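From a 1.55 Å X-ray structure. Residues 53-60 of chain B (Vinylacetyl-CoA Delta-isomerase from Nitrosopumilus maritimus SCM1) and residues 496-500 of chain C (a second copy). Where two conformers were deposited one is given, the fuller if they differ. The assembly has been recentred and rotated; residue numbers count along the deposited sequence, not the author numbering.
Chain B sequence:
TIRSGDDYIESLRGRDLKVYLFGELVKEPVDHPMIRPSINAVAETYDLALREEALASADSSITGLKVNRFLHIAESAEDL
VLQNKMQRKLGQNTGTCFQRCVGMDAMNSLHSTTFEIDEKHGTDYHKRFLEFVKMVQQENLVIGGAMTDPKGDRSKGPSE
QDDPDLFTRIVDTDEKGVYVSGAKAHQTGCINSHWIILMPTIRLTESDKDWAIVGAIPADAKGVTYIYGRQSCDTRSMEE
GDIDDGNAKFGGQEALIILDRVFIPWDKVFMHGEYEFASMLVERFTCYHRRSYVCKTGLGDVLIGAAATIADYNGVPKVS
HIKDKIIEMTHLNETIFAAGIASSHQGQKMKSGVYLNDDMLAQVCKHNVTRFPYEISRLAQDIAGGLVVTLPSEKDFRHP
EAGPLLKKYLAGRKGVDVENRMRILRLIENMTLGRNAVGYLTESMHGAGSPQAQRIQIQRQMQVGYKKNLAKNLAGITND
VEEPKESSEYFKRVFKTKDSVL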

# COMPACT_ATOMS: atom_id res chain seq x y z
N GLU B 53 10.76 -33.06 -21.38
CA GLU B 53 9.89 -33.21 -22.54
C GLU B 53 8.43 -32.89 -22.22
O GLU B 53 7.78 -32.19 -22.99
CB GLU B 53 10.03 -34.64 -23.06
CG GLU B 53 9.03 -35.06 -24.14
CD GLU B 53 9.33 -36.41 -24.75
OE1 GLU B 53 8.44 -37.28 -24.73
OE2 GLU B 53 10.46 -36.61 -25.24
N ALA B 54 7.90 -33.45 -21.13
CA ALA B 54 6.47 -33.26 -20.85
C ALA B 54 6.14 -31.79 -20.54
O ALA B 54 5.05 -31.32 -20.88
CB ALA B 54 6.02 -34.16 -19.73
N LEU B 55 7.08 -31.08 -19.91
CA LEU B 55 6.83 -29.69 -19.56
C LEU B 55 6.89 -28.78 -20.78
O LEU B 55 6.06 -27.88 -20.92
CB LEU B 55 7.86 -29.29 -18.52
CG LEU B 55 7.73 -27.87 -17.98
CD1 LEU B 55 6.38 -27.70 -17.33
CD2 LEU B 55 8.88 -27.60 -17.01
N ALA B 56 7.93 -28.96 -21.61
CA ALA B 56 8.28 -27.96 -22.62
C ALA B 56 8.03 -28.39 -24.06
O ALA B 56 8.38 -27.65 -25.00
CB ALA B 56 9.71 -27.48 -22.46
N SER B 57 7.40 -29.54 -24.25
CA SER B 57 7.02 -29.95 -25.60
C SER B 57 5.59 -30.49 -25.55
O SER B 57 5.11 -30.89 -24.49
CB SER B 57 8.02 -30.93 -26.14
OG SER B 57 7.76 -32.21 -25.63
N ALA B 58 4.93 -30.50 -26.72
CA ALA B 58 3.52 -30.81 -26.83
C ALA B 58 3.28 -31.65 -28.07
O ALA B 58 4.00 -31.50 -29.04
CB ALA B 58 2.73 -29.52 -26.93
N ASP B 59 2.24 -32.49 -28.03
CA ASP B 59 1.76 -33.19 -29.20
C ASP B 59 0.79 -32.31 -29.98
O ASP B 59 -0.33 -32.11 -29.56
CB ASP B 59 1.14 -34.53 -28.81
CG ASP B 59 2.09 -35.44 -28.05
OD1 ASP B 59 3.23 -35.61 -28.50
OD2 ASP B 59 1.70 -35.95 -26.97
N SER B 60 1.21 -31.86 -31.15
CA SER B 60 0.41 -31.01 -32.03
C SER B 60 -0.57 -31.84 -32.83
O SER B 60 -0.13 -32.61 -33.65
CB SER B 60 1.31 -30.26 -32.99
OG SER B 60 0.52 -29.52 -33.92
N LYS C 496 4.11 -30.05 -11.83
CA LYS C 496 3.63 -31.39 -12.09
C LYS C 496 3.26 -31.54 -13.56
O LYS C 496 2.54 -30.70 -14.10
CB LYS C 496 2.43 -31.70 -11.19
CG LYS C 496 1.87 -33.10 -11.31
CD LYS C 496 0.50 -33.19 -10.67
CE LYS C 496 -0.10 -34.57 -10.64
NZ LYS C 496 -1.37 -34.57 -9.92
N THR C 497 3.68 -32.67 -14.15
CA THR C 497 3.30 -33.06 -15.50
C THR C 497 2.96 -34.53 -15.46
O THR C 497 3.17 -35.18 -14.45
CB THR C 497 4.42 -32.85 -16.52
OG1 THR C 497 5.39 -33.87 -16.26
CG2 THR C 497 5.01 -31.46 -16.46
N LYS C 498 2.57 -35.07 -16.62
CA LYS C 498 2.31 -36.49 -16.74
C LYS C 498 3.55 -37.33 -16.42
O LYS C 498 3.42 -38.54 -16.17
CB LYS C 498 1.79 -36.78 -18.15
CG LYS C 498 2.77 -36.54 -19.30
CD LYS C 498 2.07 -36.74 -20.64
CE LYS C 498 2.93 -36.59 -21.86
NZ LYS C 498 2.11 -36.37 -23.05
N ASP C 499 4.76 -36.73 -16.46
CA ASP C 499 5.98 -37.51 -16.24
C ASP C 499 6.45 -37.43 -14.79
O ASP C 499 7.44 -38.08 -14.44
CB ASP C 499 7.06 -37.19 -17.27
CG ASP C 499 6.85 -37.74 -18.68
OD1 ASP C 499 5.91 -38.54 -18.88
OD2 ASP C 499 7.62 -37.36 -19.60
N SER C 500 5.76 -36.61 -13.97
CA SER C 500 5.69 -36.64 -12.50
C SER C 500 5.98 -35.24 -11.94
O SER C 500 5.51 -34.27 -12.56
CB SER C 500 6.56 -37.65 -11.83
OG SER C 500 6.56 -37.39 -10.43
O HOH W 1 9.32 -35.19 -19.22

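This small contact joins the end of a helix in chain B to a turn in chain C. It buries 226 Å², both sides summed. No direct hydrogen bond crosses it. Packing, one water and one long salt bridge make up the contact.

Ala54(B) is the centre. Its CA-to-CB bond points toward chain C, and its methyl group meets three residues in a row. CB of Ala54(B) lies 3.5 Å from OG1 of Thr497(C), 3.6 Å from OD2 of Asp499(C) and 4.1 Å from CG of Lys498(C). The methyl group is the whole side chain here, and the backbones lie near each other: CA of Ala54(B) and CA of Thr497(C) are 6.2 Å apart.

Thr497(C) opens a type I beta turn that runs to Ser500(C). The turn is closed by backbone hydrogen bonds in both directions: N of Ser500(C) to O of Thr497(C), 3.0 Å, and N of Thr497(C) to O of Ser500(C), 2.9 Å. The threonine side chain is in the p rotamer, with chi1 at 73°. In this rotamer OG1 of Thr497(C) accepts a hydrogen bond from N of Asp499(C) at 2.9 Å, with an angle of 155° at the hydrogen. The side chain therefore braces its own turn. CG2 of Thr497(C) packs on Leu55(B), 4.0 Å from its CA and 4.1 Å from its CD1. Leu55(B) is t at chi1 and p at chi2 in the conformer given; a second was deposited.

Asp499(C) is in the m rotamer, and its CA-to-CB bond also points toward chain B. OD2 of Asp499(C) accepts a hydrogen bond from a water, 2.8 Å from the water O. The same water O accepts one from N of Ala54(B) at 2.9 Å. The water thus links a helix backbone NH to a carboxylate on the other chain.

Lys498(C) starts sideways, but its end comes nearer chain B. Chi1 is p and the remaining three angles are t, so the chain is extended beyond CB. This reach brings NZ of Lys498(C) to 4.0 Å from OD2 of Asp59(B), whose chi1 is m. The pair is a salt bridge, but a long one. OD1 of Asp59(B) is hydrogen-bonded elsewhere in the structure.

Ser57(B) makes no contact with chain C. It is the first residue to leave helical phi/psi, and its side chain is p. OG of Ser57(B) donates to O of Glu53(B) at 2.6 Å, and N of Ser57(B) donates to the same oxygen at 3.0 Å.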